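4-hydroxybutyrate CoA-transferase (Porphyromonas gingivalis, PDB 3EH7) probably transfers coenzyme A between acyl-CoA thioesters and carboxylates such as acetate or 4-hydroxybutyrate, as a member of the acetyl-CoA hydrolase/transferase family. Local coordinates at residues N170-H173 with I174-D178. Numbering follows the deposited sequence.
Sequences NLIH and ISKLD
H173 ends strand 171-173, and its side chain bonds back to the 3-10 turn that follows: its ND1 accepts two hydrogen bonds from S175, one from the backbone N at 3.1 Å and one from the hydroxyl OG at 2.9 Å. Since ND1 takes both bonds, it should carry no proton of its own. Neither donor lies flat with the imidazole; both sit roughly 30° out of the ring plane, while S175 CA comes up to the ring edge. The serine reaches this spot because OG stands between its own backbone N and carbonyl carbon (chi1 73°), which brings hydroxyl and amide to the same acceptor. The backbone O of H173 accepts K176 N at 3.0 Å, the donor standing above the carbonyl plane, and L177 N bonds to I174 O, so the chain is pinned through two successive turns.

That grip is the tight part of the contact; I172 against K176 is looser. I172 has CG1 anti to its backbone N (chi1 -172°) and stretches its CD1 to 4.0 Å from K176 CB. Only the root of the lysine takes part: CB and CG pass close by H173 O, CG at 3.4 Å, before bends at chi2 and chi3 carry the amine away on the exposed side, where S175 also lies.

Strand 171-173 pairs antiparallel with strand 135-137 in a small two-stranded sheet, and Y135 packs edge-to-face with the H173 ring. R14 NH1 hydrogen-bonds to the carbonyl oxygens of both I174 and L177. The buried I172, I174 and L177 face the parallel sheet, I172 and L177 resting on L127 of strand 122-127 and I174 on I159 of strand 154-160, and the chain then runs into strand 179-183 of that sheet.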
# COMPACT_ATOMS: atom_id res chain seq x y z
N ASN A 170 -16.26 19.84 -9.96
CA ASN A 170 -16.42 20.48 -8.68
C ASN A 170 -17.73 21.26 -8.58
O ASN A 170 -17.79 22.27 -7.87
CB ASN A 170 -15.25 21.44 -8.50
CG ASN A 170 -15.06 21.89 -7.09
OD1 ASN A 170 -15.28 21.13 -6.13
ND2 ASN A 170 -14.60 23.14 -6.95
N LEU A 171 -18.76 20.77 -9.26
CA LEU A 171 -20.06 21.43 -9.32
C LEU A 171 -21.16 20.50 -8.86
O LEU A 171 -21.01 19.28 -8.85
CB LEU A 171 -20.39 21.87 -10.74
CG LEU A 171 -19.45 22.87 -11.43
CD1 LEU A 171 -19.90 23.06 -12.85
CD2 LEU A 171 -19.36 24.21 -10.69
N ILE A 172 -22.27 21.11 -8.46
CA ILE A 172 -23.48 20.39 -8.15
C ILE A 172 -24.64 21.31 -8.51
O ILE A 172 -24.59 22.53 -8.28
CB ILE A 172 -23.52 19.96 -6.65
CG1 ILE A 172 -24.70 19.03 -6.38
CG2 ILE A 172 -23.53 21.20 -5.70
CD1 ILE A 172 -24.72 18.46 -4.97
N HIS A 173 -25.68 20.73 -9.10
CA HIS A 173 -26.84 21.49 -9.42
C HIS A 173 -27.62 21.80 -8.15
O HIS A 173 -27.78 20.94 -7.28
CB HIS A 173 -27.72 20.75 -10.40
CG HIS A 173 -28.70 21.64 -11.09
ND1 HIS A 173 -29.96 21.89 -10.60
CD2 HIS A 173 -28.58 22.37 -12.23
CE1 HIS A 173 -30.58 22.73 -11.41
NE2 HIS A 173 -29.76 23.03 -12.41
N ILE A 174 -28.13 23.02 -8.10
CA ILE A 174 -28.77 23.56 -6.93
C ILE A 174 -30.05 22.80 -6.58
O ILE A 174 -30.48 22.83 -5.43
CB ILE A 174 -29.05 25.05 -7.16
CG1 ILE A 174 -29.45 25.76 -5.86
CG2 ILE A 174 -30.11 25.27 -8.26
CD1 ILE A 174 -29.30 27.29 -5.97
N SER A 175 -30.62 22.10 -7.57
CA SER A 175 -31.84 21.30 -7.38
C SER A 175 -31.57 20.08 -6.50
O SER A 175 -32.50 19.50 -5.98
CB SER A 175 -32.40 20.84 -8.75
OG SER A 175 -31.58 19.83 -9.31
N LYS A 176 -30.31 19.69 -6.35
CA LYS A 176 -29.98 18.58 -5.46
C LYS A 176 -30.00 18.97 -3.97
O LYS A 176 -29.87 18.10 -3.14
CB LYS A 176 -28.59 18.01 -5.78
CG LYS A 176 -28.41 17.59 -7.22
CD LYS A 176 -29.33 16.50 -7.64
CE LYS A 176 -28.93 15.18 -7.04
NZ LYS A 176 -29.71 14.12 -7.76
N LEU A 177 -30.11 20.26 -3.64
CA LEU A 177 -30.04 20.72 -2.26
C LEU A 177 -31.42 20.68 -1.62
O LEU A 177 -32.34 21.31 -2.13
CB LEU A 177 -29.54 22.16 -2.22
CG LEU A 177 -28.23 22.45 -2.91
CD1 LEU A 177 -27.91 23.93 -2.77
CD2 LEU A 177 -27.17 21.57 -2.33
N ASP A 178 -31.56 19.96 -0.51
CA ASP A 178 -32.83 19.90 0.21
C ASP A 178 -33.08 21.21 0.95
O ASP A 178 -34.21 21.72 0.94
CB ASP A 178 -32.85 18.73 1.17
CG ASP A 178 -32.65 17.42 0.45
OD1 ASP A 178 -33.53 17.08 -0.34
OD2 ASP A 178 -31.59 16.78 0.60